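Local coordinates for protein hypoxanthine-guanine phosphoribosyltransferase (Leishmania tarentolae, PDB 1PZM) that probably converts hypoxanthine and guanine to IMP and GMP in purine salvage, transferring the phosphoribosyl group of 5-phosphoribosyl-1-pyrophosphate to the base, at residues A[59-64]-A[120-125]. Sequence-based numbering, arbitrary orientation.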
loop_
_atom_site.group_PDB
_atom_site.type_symbol
_atom_site.label_atom_id
_atom_site.label_comp_id
_atom_site.label_asym_id
_atom_site.label_seq_id
_atom_site.Cartn_x
_atom_site.Cartn_y
_atom_site.Cartn_z
ATOM N N LEU A 59 -17.259 -2.975 2.709
ATOM C CA LEU A 59 -16.806 -1.700 2.113
ATOM C C LEU A 59 -15.595 -1.994 1.277
ATOM O O LEU A 59 -14.580 -2.508 1.797
ATOM C CB LEU A 59 -16.332 -0.742 3.185
ATOM C CG LEU A 59 -15.962 0.680 2.766
ATOM C CD1 LEU A 59 -17.063 1.300 1.954
ATOM C CD2 LEU A 59 -15.731 1.500 4.065
ATOM N N TYR A 60 -15.712 -1.692 -0.008
ATOM C CA TYR A 60 -14.593 -1.810 -0.916
ATOM C C TYR A 60 -13.797 -0.540 -0.869
ATOM O O TYR A 60 -14.327 0.524 -1.235
ATOM C CB TYR A 60 -15.081 -2.032 -2.345
ATOM C CG TYR A 60 -15.457 -3.463 -2.616
ATOM C CD1 TYR A 60 -16.707 -3.970 -2.213
ATOM C CD2 TYR A 60 -14.573 -4.321 -3.312
ATOM C CE1 TYR A 60 -17.046 -5.326 -2.519
ATOM C CE2 TYR A 60 -14.909 -5.664 -3.608
ATOM C CZ TYR A 60 -16.144 -6.131 -3.203
ATOM O OH TYR A 60 -16.483 -7.406 -3.475
ATOM N N LEU A 61 -12.525 -0.651 -0.479
ATOM C CA LEU A 61 -11.636 0.520 -0.537
ATOM C C LEU A 61 -10.941 0.453 -1.895
ATOM O O LEU A 61 -10.274 -0.561 -2.205
ATOM C CB LEU A 61 -10.607 0.484 0.602
ATOM C CG LEU A 61 -11.149 0.561 2.055
ATOM C CD1 LEU A 61 -10.031 0.380 3.064
ATOM C CD2 LEU A 61 -11.891 1.866 2.302
ATOM N N LEU A 62 -11.129 1.505 -2.698
ATOM C CA LEU A 62 -10.510 1.637 -4.015
ATOM C C LEU A 62 -9.285 2.550 -3.921
ATOM O O LEU A 62 -9.412 3.820 -3.912
ATOM C CB LEU A 62 -11.550 2.130 -5.075
ATOM C CG LEU A 62 -12.403 0.973 -5.675
ATOM C CD1 LEU A 62 -13.001 -0.105 -4.674
ATOM C CD2 LEU A 62 -13.545 1.542 -6.505
ATOM N N CYS A 63 -8.108 1.909 -3.822
ATOM C CA CYS A 63 -6.873 2.658 -3.590
ATOM C C CYS A 63 -6.319 3.293 -4.891
ATOM O O CYS A 63 -6.025 2.594 -5.859
ATOM C CB CYS A 63 -5.818 1.759 -2.930
ATOM S SG CYS A 63 -4.155 2.423 -2.946
ATOM N N VAL A 64 -6.226 4.625 -4.921
ATOM C CA VAL A 64 -5.752 5.296 -6.120
ATOM C C VAL A 64 -4.223 5.327 -6.089
ATOM O O VAL A 64 -3.625 6.110 -5.375
ATOM C CB VAL A 64 -6.327 6.708 -6.295
ATOM C CG1 VAL A 64 -5.861 7.323 -7.670
ATOM C CG2 VAL A 64 -7.861 6.683 -6.252
ATOM N N HIS A 120 -20.749 -1.612 -2.161
ATOM C CA HIS A 120 -20.498 -0.323 -1.514
ATOM C C HIS A 120 -19.032 0.019 -1.723
ATOM O O HIS A 120 -18.134 -0.724 -1.283
ATOM C CB HIS A 120 -20.847 -0.380 -0.036
ATOM C CG HIS A 120 -22.306 -0.587 0.223
ATOM N ND1 HIS A 120 -23.255 0.383 -0.059
ATOM C CD2 HIS A 120 -22.987 -1.648 0.722
ATOM C CE1 HIS A 120 -24.452 -0.069 0.265
ATOM N NE2 HIS A 120 -24.322 -1.298 0.736
ATOM N N ILE A 121 -18.770 1.086 -2.473
ATOM C CA ILE A 121 -17.373 1.389 -2.792
ATOM C C ILE A 121 -16.932 2.774 -2.311
ATOM O O ILE A 121 -17.725 3.717 -2.238
ATOM C CB ILE A 121 -17.084 1.224 -4.305
ATOM C CG1 ILE A 121 -17.821 2.266 -5.110
ATOM C CG2 ILE A 121 -17.382 -0.209 -4.825
ATOM C CD1 ILE A 121 -17.424 2.212 -6.578
ATOM N N MET A 122 -15.651 2.861 -1.971
ATOM C CA MET A 122 -15.074 4.077 -1.434
ATOM C C MET A 122 -13.745 4.355 -2.111
ATOM O O MET A 122 -12.763 3.542 -1.990
ATOM C CB MET A 122 -14.831 3.939 0.065
ATOM C CG MET A 122 -14.300 5.257 0.663
ATOM S SD MET A 122 -14.302 5.296 2.438
ATOM C CE MET A 122 -16.166 5.501 2.658
ATOM N N LEU A 123 -13.686 5.489 -2.811
ATOM C CA LEU A 123 -12.442 5.895 -3.459
ATOM C C LEU A 123 -11.540 6.500 -2.412
ATOM O O LEU A 123 -11.986 7.367 -1.602
ATOM C CB LEU A 123 -12.687 6.925 -4.575
ATOM C CG LEU A 123 -13.310 6.384 -5.866
ATOM C CD1 LEU A 123 -13.836 7.506 -6.729
ATOM C CD2 LEU A 123 -12.280 5.547 -6.617
ATOM N N VAL A 124 -10.270 6.063 -2.425
ATOM C CA VAL A 124 -9.321 6.442 -1.386
ATOM C C VAL A 124 -8.198 7.238 -2.060
ATOM O O VAL A 124 -7.499 6.741 -2.916
ATOM C CB VAL A 124 -8.707 5.211 -0.639
ATOM C CG1 VAL A 124 -7.645 5.702 0.376
ATOM C CG2 VAL A 124 -9.802 4.391 0.079
ATOM N N GLU A 125 -8.067 8.506 -1.671
ATOM C CA GLU A 125 -7.107 9.396 -2.322
ATOM C C GLU A 125 -6.152 9.998 -1.312
ATOM O O GLU A 125 -6.551 10.319 -0.171
ATOM C CB GLU A 125 -7.862 10.556 -2.943
ATOM C CG GLU A 125 -8.581 10.250 -4.205
ATOM C CD GLU A 125 -7.801 10.709 -5.412
ATOM O OE1 GLU A 125 -6.628 10.276 -5.591
ATOM O OE2 GLU A 125 -8.374 11.549 -6.161
#
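Y60, L62 and V64 bond through their backbones to H120, M122 and V124, joining strands 59-64 and 120-125 in parallel, their axes 4.6 Å apart at closest and twisted by 28°. Five N-H...O bonds run alternately from one strand to the other; the straightest, L62 N to M122 O, spans 2.7 Å at 175°, while V64 N to V124 O is stretched to 3.2 Å. On the face of L59, L61, M122 and V124, CG of L59 stands anti to its backbone N (chi1 -174°), and the turn at chi2 then sets CD1 3.9 Å from M122 CB. L61 and M122 lie alongside each other, pointing the same way, and L61 CD2 also reaches V124 CG2 at 4.0 Å. Helices 30-48 and 69-81 cover this face. On the other face, L62 sits between two neighbours: its CD2 meets I121 CD1 at 3.9 Å, and its CB lies 3.8 Å from L123 CD2. Beside them I121 CG2 packs against Y60 CB, and the Y60 ring turns an edge to the carbonyl oxygen of H120. At the C-terminal end the bent E125 chain brings OE1 to 3.6 Å from V64 CB, a van der Waals contact. Here the S68 hydroxyl bridges the carbonyl oxygens of V64 and V124, its one proton shared or alternating between them. The strands are neighbours in the parallel sheet of the type I phosphoribosyltransferase fold, and strand 120-125 leads directly into the GMP-binding segment D126-T133.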